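Local coordinates for CELL division control protein 6 (Pyrobaculum aerophilum, PDB 1FNN) that probably helps regulate the initiation of DNA replication, as an ATP-binding AAA+ protein of the Cdc6/Cdc18 family, at residues A[287-292]-A[320-325]; A[278-283]-A[377-382]; A[270-275]-A[370-375]. All blocks are in the same frame, centred on the assembly; numbering follows the deposited sequence.

The three contacts run from the AAA+ lid into the winged-helix domain. The first halves come in the order contact 3, contact 2, contact 1, on helices 264-274, 280-285 and 288-304. Contact 1 closes before the chain returns through 370-375 and 377-382. Contacts 2 and 3 both use helix 373-387, and their segments alternate along the chain. Centre to centre, contacts 2 and 3 are about 13 Å apart, 1 and 2 about 14 Å, and 1 and 3 about 23 Å. Contact 2 touches both others. Contact 2 joins the last helix to helix 280-285, contact 3 ties the turn before it to the lid, and contact 1 pairs two helices within the winged-helix domain.

Contact 1: residues A[287-292]-A[320-325]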
loop_
_atom_site.group_PDB
_atom_site.type_symbol
_atom_site.label_atom_id
_atom_site.label_comp_id
_atom_site.label_asym_id
_atom_site.label_seq_id
_atom_site.Cartn_x
_atom_site.Cartn_y
_atom_site.Cartn_z
ATOM N N PRO A 287 0.000 -5.047 -32.867
ATOM C CA PRO A 287 0.264 -5.632 -34.175
ATOM C C PRO A 287 -0.144 -7.087 -34.150
ATOM O O PRO A 287 0.024 -7.732 -33.077
ATOM C CB PRO A 287 1.783 -5.596 -34.315
ATOM C CG PRO A 287 2.179 -4.410 -33.494
ATOM C CD PRO A 287 1.204 -4.355 -32.331
ATOM N N LEU A 288 -0.454 -7.644 -35.326
ATOM C CA LEU A 288 -0.784 -9.044 -35.442
ATOM C C LEU A 288 0.145 -10.002 -34.710
ATOM O O LEU A 288 -0.282 -10.910 -33.995
ATOM C CB LEU A 288 -0.833 -9.523 -36.918
ATOM C CG LEU A 288 -1.130 -10.977 -37.194
ATOM C CD1 LEU A 288 -2.479 -11.413 -36.623
ATOM C CD2 LEU A 288 -1.113 -11.305 -38.704
ATOM N N HIS A 289 1.434 -10.019 -35.005
ATOM C CA HIS A 289 2.375 -10.952 -34.428
ATOM C C HIS A 289 2.557 -10.755 -32.902
ATOM O O HIS A 289 3.004 -11.696 -32.285
ATOM C CB HIS A 289 3.718 -10.901 -35.186
ATOM C CG HIS A 289 3.500 -11.819 -36.374
ATOM N ND1 HIS A 289 3.796 -13.163 -36.327
ATOM C CD2 HIS A 289 3.011 -11.560 -37.617
ATOM C CE1 HIS A 289 3.500 -13.696 -37.505
ATOM N NE2 HIS A 289 3.026 -12.749 -38.294
ATOM N N GLU A 290 2.386 -9.574 -32.379
ATOM C CA GLU A 290 2.400 -9.333 -30.932
ATOM C C GLU A 290 1.170 -9.969 -30.288
ATOM O O GLU A 290 1.262 -10.508 -29.184
ATOM C CB GLU A 290 2.457 -7.837 -30.629
ATOM C CG GLU A 290 2.556 -7.504 -29.122
ATOM C CD GLU A 290 2.956 -6.067 -28.869
ATOM O OE1 GLU A 290 2.837 -5.591 -27.717
ATOM O OE2 GLU A 290 3.403 -5.355 -29.807
ATOM N N LYS A 291 -0.006 -9.922 -30.927
ATOM C CA LYS A 291 -1.170 -10.684 -30.542
ATOM C C LYS A 291 -0.910 -12.179 -30.534
ATOM O O LYS A 291 -1.231 -12.894 -29.586
ATOM C CB LYS A 291 -2.436 -10.490 -31.419
ATOM C CG LYS A 291 -3.009 -9.066 -31.322
ATOM C CD LYS A 291 -4.352 -9.082 -32.038
ATOM C CE LYS A 291 -5.218 -7.876 -31.873
ATOM N NZ LYS A 291 -4.752 -6.710 -32.677
ATOM N N LEU A 292 -0.298 -12.718 -31.579
ATOM C CA LEU A 292 0.032 -14.113 -31.701
ATOM C C LEU A 292 1.041 -14.492 -30.602
ATOM O O LEU A 292 0.913 -15.573 -30.028
ATOM C CB LEU A 292 0.666 -14.410 -33.102
ATOM C CG LEU A 292 -0.360 -14.268 -34.278
ATOM C CD1 LEU A 292 0.376 -14.327 -35.630
ATOM C CD2 LEU A 292 -1.405 -15.366 -34.195
ATOM N N ILE A 320 4.204 -22.759 -32.954
ATOM C CA ILE A 320 3.035 -23.585 -33.102
ATOM C C ILE A 320 1.817 -22.738 -33.397
ATOM O O ILE A 320 1.012 -23.100 -34.267
ATOM C CB ILE A 320 2.781 -24.452 -31.832
ATOM C CG1 ILE A 320 3.919 -25.472 -31.743
ATOM C CG2 ILE A 320 1.413 -25.125 -31.852
ATOM C CD1 ILE A 320 4.029 -26.173 -30.400
ATOM N N VAL A 321 1.623 -21.645 -32.649
ATOM C CA VAL A 321 0.492 -20.772 -32.844
ATOM C C VAL A 321 0.491 -20.269 -34.323
ATOM O O VAL A 321 -0.594 -20.111 -34.950
ATOM C CB VAL A 321 0.459 -19.647 -31.820
ATOM C CG1 VAL A 321 -0.481 -18.518 -32.200
ATOM C CG2 VAL A 321 0.005 -20.186 -30.421
ATOM N N CYS A 322 1.623 -19.763 -34.757
ATOM C CA CYS A 322 1.747 -19.211 -36.118
ATOM C C CYS A 322 1.301 -20.192 -37.199
ATOM O O CYS A 322 0.418 -19.793 -37.975
ATOM C CB CYS A 322 3.178 -18.730 -36.382
ATOM S SG CYS A 322 3.485 -17.126 -35.609
ATOM N N GLU A 323 1.758 -21.436 -37.166
ATOM C CA GLU A 323 1.325 -22.447 -38.105
ATOM C C GLU A 323 -0.149 -22.790 -38.048
ATOM O O GLU A 323 -0.846 -22.771 -39.091
ATOM C CB GLU A 323 2.133 -23.751 -37.938
ATOM C CG GLU A 323 1.996 -24.704 -39.122
ATOM C CD GLU A 323 2.235 -24.010 -40.468
ATOM O OE1 GLU A 323 3.139 -23.142 -40.571
ATOM O OE2 GLU A 323 1.493 -24.350 -41.417
ATOM N N GLU A 324 -0.741 -22.750 -36.830
ATOM C CA GLU A 324 -2.181 -22.887 -36.742
ATOM C C GLU A 324 -2.899 -21.820 -37.537
ATOM O O GLU A 324 -4.029 -22.079 -38.006
ATOM C CB GLU A 324 -2.788 -22.697 -35.349
ATOM C CG GLU A 324 -2.558 -23.786 -34.367
ATOM C CD GLU A 324 -3.262 -23.509 -33.028
ATOM O OE1 GLU A 324 -4.350 -22.897 -32.923
ATOM O OE2 GLU A 324 -2.584 -23.984 -32.093
ATOM N N TYR A 325 -2.449 -20.578 -37.378
ATOM C CA TYR A 325 -3.173 -19.470 -37.992
ATOM C C TYR A 325 -2.658 -19.174 -39.431
ATOM O O TYR A 325 -2.967 -18.108 -39.955
ATOM C CB TYR A 325 -3.049 -18.199 -37.144
ATOM C CG TYR A 325 -4.061 -18.251 -35.986
ATOM C CD1 TYR A 325 -3.681 -18.785 -34.759
ATOM C CD2 TYR A 325 -5.340 -17.781 -36.145
ATOM C CE1 TYR A 325 -4.572 -18.844 -33.701
ATOM C CE2 TYR A 325 -6.246 -17.830 -35.106
ATOM C CZ TYR A 325 -5.849 -18.366 -33.884
ATOM O OH TYR A 325 -6.764 -18.406 -32.865
#
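The His289 ring is gripped at both nitrogens and turns its edge to Cys322. ND1 is hydrogen-bonded to Tyr318 OH, and NE2 to Glu327 OE1. These two bonds limit the rotation of the ring. Cys322 SG lies near the ring plane, 3.9 Å from His289 CE1. The sulfur is 4.8 Å from the ring centroid and 74° off the ring normal, so this is an edge-on sulfur-aromatic contact.

Leu292 packs beside the imidazole. Its CD1 stands over one face of the His289 ring, offset toward the rim, and also meets the sulfur, with Leu292 CD1 to Cys322 SG at 4.2 Å. The other methyl does different work. Leu292 CD2 packs on Val321 CG1 at 3.8 Å and reaches Tyr325 CD1 at 4.1 Å. Leu292 CG lies anti to its carbonyl carbon (chi1 -69°). Beyond it the two methyls part, CD1 to the sulfur and CD2 to Val321 and Tyr325. Val321 offers CG1, the methyl anti to its backbone N. The Tyr325 ring meets the leucine obliquely. Of the five residues that touch across the pair, all but Tyr325 are buried, and the direct contacts are apolar or through sulfur.

The contact joins the start of helix 288-304 to the end of helix 311-324, two helices of the winged-helix domain. Their short segments approach to 10.7 Å between axes, at 120° between chain directions. Helix 332-344 adds Tyr338 against His289, and helix 373-387 packs Thr381 and Ile384 against Tyr325.

Contact 2: residues A[278-283]-A[377-382]; sequences ISEEVL and EAVITK
Glu280 and Lys382 form a salt bridge at the edge of this helix pair. Lys382 NZ donates to Glu280 OE2 at 2.6 Å, on the syn side of the carboxylate and 23° out of its plane. The two side chains cross at about a right angle. Glu280 reaches out with an extended chain, its CG anti to the backbone N (chi1 -177°). The lysine chain is bent at chi2 and chi3.

The other carboxylate oxygen faces carbon. Glu280 OE1 is 3.5 Å from Val379 CG1, so the valine methyl packs beside the ion pair. The same methyl also meets Leu283, at about a right angle between the side chains, with Leu283 CD1 to Val379 CG1 at 4.2 Å. Leu283 CD1 also touches Ile380 CG1 at 4.1 Å. This one methyl of the buried leucine thus bridges two neighbouring residues of the partner helix.

Further out, each helix has a side-chain bond to its own backbone. Ser279 is the N-cap of helix 280-285: its OG accepts from Val282 N at 3.0 Å, with an N-H to acceptor angle of 153°. This holds the turn that carries Glu280. On the other side Thr381 OG1 donates to Glu377 O at 2.9 Å. That oxygen also accepts from Thr381 N, which comes from the opposite face of the carbonyl plane.

The contact lays helix 280-285 on helix 373-387. Leu294 of helix 288-304 touches both Leu283 and Ile380, so a third helix packs against this pair.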
loop_
_atom_site.group_PDB
_atom_site.type_symbol
_atom_site.label_atom_id
_atom_site.label_comp_id
_atom_site.label_asym_id
_atom_site.label_seq_id
_atom_site.Cartn_x
_atom_site.Cartn_y
_atom_site.Cartn_z
ATOM N N ILE A 278 -7.026 -6.564 -17.981
ATOM C CA ILE A 278 -6.400 -6.101 -19.237
ATOM C C ILE A 278 -7.459 -5.486 -20.142
ATOM O O ILE A 278 -8.498 -6.075 -20.398
ATOM C CB ILE A 278 -5.602 -7.231 -19.905
ATOM C CG1 ILE A 278 -4.279 -7.481 -19.139
ATOM C CG2 ILE A 278 -5.307 -6.866 -21.359
ATOM C CD1 ILE A 278 -3.739 -8.885 -19.390
ATOM N N SER A 279 -7.227 -4.270 -20.614
ATOM C CA SER A 279 -8.197 -3.601 -21.488
ATOM C C SER A 279 -8.313 -4.250 -22.863
ATOM O O SER A 279 -7.321 -4.396 -23.590
ATOM C CB SER A 279 -7.775 -2.136 -21.640
ATOM O OG SER A 279 -8.258 -1.624 -22.868
ATOM N N GLU A 280 -9.543 -4.418 -23.368
ATOM C CA GLU A 280 -9.715 -4.914 -24.735
ATOM C C GLU A 280 -9.204 -3.862 -25.724
ATOM O O GLU A 280 -8.644 -4.194 -26.769
ATOM C CB GLU A 280 -11.151 -5.291 -25.077
ATOM C CG GLU A 280 -11.265 -5.867 -26.487
ATOM C CD GLU A 280 -12.480 -6.748 -26.689
ATOM O OE1 GLU A 280 -12.983 -7.328 -25.701
ATOM O OE2 GLU A 280 -12.936 -6.861 -27.842
ATOM N N GLU A 281 -9.328 -2.591 -25.364
ATOM C CA GLU A 281 -8.874 -1.485 -26.172
ATOM C C GLU A 281 -7.366 -1.559 -26.423
ATOM O O GLU A 281 -6.930 -1.294 -27.544
ATOM C CB GLU A 281 -9.178 -0.156 -25.482
ATOM C CG GLU A 281 -10.644 0.152 -25.251
ATOM C CD GLU A 281 -10.844 1.468 -24.506
ATOM O OE1 GLU A 281 -9.822 2.125 -24.195
ATOM O OE2 GLU A 281 -12.010 1.833 -24.238
ATOM N N VAL A 282 -6.604 -1.892 -25.383
ATOM C CA VAL A 282 -5.151 -1.979 -25.553
ATOM C C VAL A 282 -4.780 -3.225 -26.339
ATOM O O VAL A 282 -3.975 -3.081 -27.276
ATOM C CB VAL A 282 -4.355 -1.881 -24.245
ATOM C CG1 VAL A 282 -2.865 -2.099 -24.488
ATOM C CG2 VAL A 282 -4.581 -0.507 -23.611
ATOM N N LEU A 283 -5.605 -4.272 -26.289
ATOM C CA LEU A 283 -5.294 -5.441 -27.093
ATOM C C LEU A 283 -5.502 -5.177 -28.585
ATOM O O LEU A 283 -4.685 -5.607 -29.415
ATOM C CB LEU A 283 -6.124 -6.652 -26.659
ATOM C CG LEU A 283 -5.844 -7.085 -25.179
ATOM C CD1 LEU A 283 -6.630 -8.340 -24.878
ATOM C CD2 LEU A 283 -4.362 -7.348 -24.978
ATOM N N GLU A 377 -7.454 -15.425 -23.301
ATOM C CA GLU A 377 -7.372 -16.340 -24.401
ATOM C C GLU A 377 -8.546 -16.229 -25.370
ATOM O O GLU A 377 -8.280 -16.057 -26.580
ATOM C CB GLU A 377 -7.241 -17.819 -23.977
ATOM C CG GLU A 377 -6.972 -18.652 -25.250
ATOM C CD GLU A 377 -6.841 -20.124 -24.981
ATOM O OE1 GLU A 377 -6.097 -20.833 -25.683
ATOM O OE2 GLU A 377 -7.481 -20.641 -24.050
ATOM N N ALA A 378 -9.770 -16.116 -24.902
ATOM C CA ALA A 378 -10.931 -15.902 -25.743
ATOM C C ALA A 378 -10.913 -14.547 -26.427
ATOM O O ALA A 378 -11.389 -14.435 -27.579
ATOM C CB ALA A 378 -12.250 -16.076 -24.945
ATOM N N VAL A 379 -10.579 -13.474 -25.720
ATOM C CA VAL A 379 -10.613 -12.150 -26.320
ATOM C C VAL A 379 -9.503 -11.987 -27.382
ATOM O O VAL A 379 -9.793 -11.460 -28.468
ATOM C CB VAL A 379 -10.463 -11.006 -25.308
ATOM C CG1 VAL A 379 -10.398 -9.668 -26.012
ATOM C CG2 VAL A 379 -11.628 -11.015 -24.315
ATOM N N ILE A 380 -8.340 -12.544 -27.088
ATOM C CA ILE A 380 -7.218 -12.396 -28.023
ATOM C C ILE A 380 -7.485 -13.227 -29.276
ATOM O O ILE A 380 -7.295 -12.751 -30.408
ATOM C CB ILE A 380 -5.863 -12.817 -27.439
ATOM C CG1 ILE A 380 -5.646 -12.186 -26.060
ATOM C CG2 ILE A 380 -4.744 -12.264 -28.368
ATOM C CD1 ILE A 380 -4.367 -12.693 -25.398
ATOM N N THR A 381 -7.977 -14.438 -29.081
ATOM C CA THR A 381 -8.363 -15.311 -30.199
ATOM C C THR A 381 -9.419 -14.676 -31.092
ATOM O O THR A 381 -9.325 -14.699 -32.344
ATOM C CB THR A 381 -8.854 -16.645 -29.623
ATOM O OG1 THR A 381 -7.717 -17.332 -29.077
ATOM C CG2 THR A 381 -9.456 -17.599 -30.639
ATOM N N LYS A 382 -10.432 -14.070 -30.478
ATOM C CA LYS A 382 -11.438 -13.344 -31.244
ATOM C C LYS A 382 -10.745 -12.297 -32.142
ATOM O O LYS A 382 -11.216 -12.049 -33.262
ATOM C CB LYS A 382 -12.435 -12.633 -30.352
ATOM C CG LYS A 382 -13.709 -12.113 -30.949
ATOM C CD LYS A 382 -14.087 -10.712 -30.527
ATOM C CE LYS A 382 -13.854 -10.340 -29.083
ATOM N NZ LYS A 382 -14.211 -8.932 -28.766
#

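Contact 3: residues A[270-275]-A[370-375]; sequences SSKEVL and TEPLDT
Lys272 of the AAA+ lid lies across Glu371 and Pro372 at the entry to the last helix of the winged-helix domain. This is an interdomain contact. It joins the end of helix 264-274 to the turn before helix 373-387. The tight part is built by an exposed lysine on a buried glutamate. The part made by Ser271 and Thr370 is looser and holds a water.

On the tight side Lys272 NZ donates to Glu371 OE1 at 2.9 Å, which completes a salt bridge. The oxygen uses its syn lone pair, on the side of OE2. The lysine chain is extended beyond CG and crosses the glutamate obliquely. Its hydrocarbon part is pressed close: Lys272 CE is 3.1 Å from Glu371 OE1. Lys272 CD meets Pro372 CD at 3.5 Å, closer than usual van der Waals contact, and the lysine crosses the proline at about a right angle. Glu371 has CG anti to its carbonyl carbon (chi1 -87°). Its CB points away from the lid helix, but the bend at chi2 brings CD back toward the lysine. An alanine in place of Glu371 would probably leave the Lys272 ammonium without this partner and its end less held, though the proline contact of CD would remain.

The other half belongs to Ser271 and Thr370, both buried, with Ile226 of helix 217-227 touching each. Here side chains stand further apart: Ser271 OG is 4.1 Å from Thr370 CG2. One water links the two segments instead. It hydrogen-bonds to Ser271 OG, 2.9 Å from the water oxygen. It donates to Thr370 O, 2.7 Å from the water oxygen.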
loop_
_atom_site.group_PDB
_atom_site.type_symbol
_atom_site.label_atom_id
_atom_site.label_comp_id
_atom_site.label_asym_id
_atom_site.label_seq_id
_atom_site.Cartn_x
_atom_site.Cartn_y
_atom_site.Cartn_z
ATOM N N SER A 270 -8.009 -13.250 -8.220
ATOM C CA SER A 270 -8.029 -12.293 -7.075
ATOM C C SER A 270 -7.610 -10.902 -7.514
ATOM O O SER A 270 -8.264 -9.888 -7.237
ATOM C CB SER A 270 -7.125 -12.863 -5.957
ATOM O OG SER A 270 -7.734 -14.109 -5.482
ATOM N N SER A 271 -6.526 -10.831 -8.324
ATOM C CA SER A 271 -6.089 -9.583 -8.897
ATOM C C SER A 271 -7.198 -8.888 -9.638
ATOM O O SER A 271 -7.429 -7.666 -9.494
ATOM C CB SER A 271 -4.862 -9.782 -9.830
ATOM O OG SER A 271 -4.644 -8.495 -10.437
ATOM N N LYS A 272 -8.006 -9.630 -10.408
ATOM C CA LYS A 272 -9.081 -8.958 -11.164
ATOM C C LYS A 272 -10.187 -8.419 -10.306
ATOM O O LYS A 272 -10.864 -7.446 -10.663
ATOM C CB LYS A 272 -9.583 -9.890 -12.276
ATOM C CG LYS A 272 -9.856 -9.141 -13.573
ATOM C CD LYS A 272 -10.513 -10.060 -14.592
ATOM C CE LYS A 272 -11.200 -9.252 -15.687
ATOM N NZ LYS A 272 -11.799 -10.171 -16.707
ATOM N N GLU A 273 -10.417 -8.966 -9.086
ATOM C CA GLU A 273 -11.423 -8.382 -8.213
ATOM C C GLU A 273 -10.999 -7.044 -7.653
ATOM O O GLU A 273 -11.871 -6.239 -7.300
ATOM C CB GLU A 273 -11.721 -9.336 -7.029
ATOM C CG GLU A 273 -12.442 -10.585 -7.504
ATOM C CD GLU A 273 -13.946 -10.441 -7.495
ATOM O OE1 GLU A 273 -14.493 -9.325 -7.454
ATOM O OE2 GLU A 273 -14.621 -11.493 -7.531
ATOM N N VAL A 274 -9.704 -6.795 -7.468
ATOM C CA VAL A 274 -9.259 -5.535 -6.905
ATOM C C VAL A 274 -8.529 -4.607 -7.879
ATOM O O VAL A 274 -8.101 -3.528 -7.442
ATOM C CB VAL A 274 -8.315 -5.766 -5.711
ATOM C CG1 VAL A 274 -9.111 -6.491 -4.604
ATOM C CG2 VAL A 274 -7.101 -6.582 -6.081
ATOM N N LEU A 275 -8.213 -5.096 -9.085
ATOM C CA LEU A 275 -7.450 -4.234 -10.003
ATOM C C LEU A 275 -8.133 -4.134 -11.363
ATOM O O LEU A 275 -8.761 -5.128 -11.754
ATOM C CB LEU A 275 -6.058 -4.800 -10.289
ATOM C CG LEU A 275 -5.029 -4.720 -9.177
ATOM C CD1 LEU A 275 -3.736 -5.397 -9.544
ATOM C CD2 LEU A 275 -4.776 -3.254 -8.812
ATOM N N THR A 370 -2.470 -10.409 -14.133
ATOM C CA THR A 370 -3.652 -9.569 -13.957
ATOM C C THR A 370 -4.959 -10.016 -14.591
ATOM O O THR A 370 -5.974 -9.321 -14.392
ATOM C CB THR A 370 -3.343 -8.109 -14.342
ATOM O OG1 THR A 370 -3.097 -7.998 -15.776
ATOM C CG2 THR A 370 -2.099 -7.665 -13.569
ATOM N N GLU A 371 -4.973 -11.111 -15.346
ATOM C CA GLU A 371 -6.202 -11.554 -15.991
ATOM C C GLU A 371 -6.317 -13.054 -16.099
ATOM O O GLU A 371 -5.321 -13.695 -16.474
ATOM C CB GLU A 371 -6.164 -11.087 -17.469
ATOM C CG GLU A 371 -6.679 -9.711 -17.694
ATOM C CD GLU A 371 -8.164 -9.477 -17.621
ATOM O OE1 GLU A 371 -8.998 -10.394 -17.585
ATOM O OE2 GLU A 371 -8.483 -8.257 -17.600
ATOM N N PRO A 372 -7.453 -13.636 -15.757
ATOM C CA PRO A 372 -7.661 -15.078 -15.819
ATOM C C PRO A 372 -7.430 -15.510 -17.283
ATOM O O PRO A 372 -7.796 -14.734 -18.175
ATOM C CB PRO A 372 -9.100 -15.252 -15.382
ATOM C CG PRO A 372 -9.339 -14.076 -14.457
ATOM C CD PRO A 372 -8.620 -12.928 -15.168
ATOM N N LEU A 373 -6.722 -16.587 -17.504
ATOM C CA LEU A 373 -6.287 -16.941 -18.862
ATOM C C LEU A 373 -7.364 -17.427 -19.813
ATOM O O LEU A 373 -7.275 -17.170 -21.049
ATOM C CB LEU A 373 -5.187 -17.986 -18.745
ATOM C CG LEU A 373 -3.957 -17.557 -17.949
ATOM C CD1 LEU A 373 -2.954 -18.690 -17.927
ATOM C CD2 LEU A 373 -3.358 -16.276 -18.535
ATOM N N ASP A 374 -8.483 -17.940 -19.303
ATOM C CA ASP A 374 -9.523 -18.466 -20.183
ATOM C C ASP A 374 -10.211 -17.315 -20.890
ATOM O O ASP A 374 -10.301 -17.326 -22.135
ATOM C CB ASP A 374 -10.559 -19.387 -19.521
ATOM C CG ASP A 374 -9.928 -20.721 -19.199
ATOM O OD1 ASP A 374 -8.765 -20.978 -19.558
ATOM O OD2 ASP A 374 -10.600 -21.560 -18.568
ATOM N N THR A 375 -10.391 -16.218 -20.167
ATOM C CA THR A 375 -11.062 -15.063 -20.740
ATOM C C THR A 375 -10.100 -14.221 -21.596
ATOM O O THR A 375 -10.510 -13.744 -22.665
ATOM C CB THR A 375 -11.710 -14.254 -19.609
ATOM O OG1 THR A 375 -12.942 -14.946 -19.263
ATOM C CG2 THR A 375 -12.070 -12.843 -20.004
HETATM O O HOH W 1 -6.272 -7.430 -12.535
#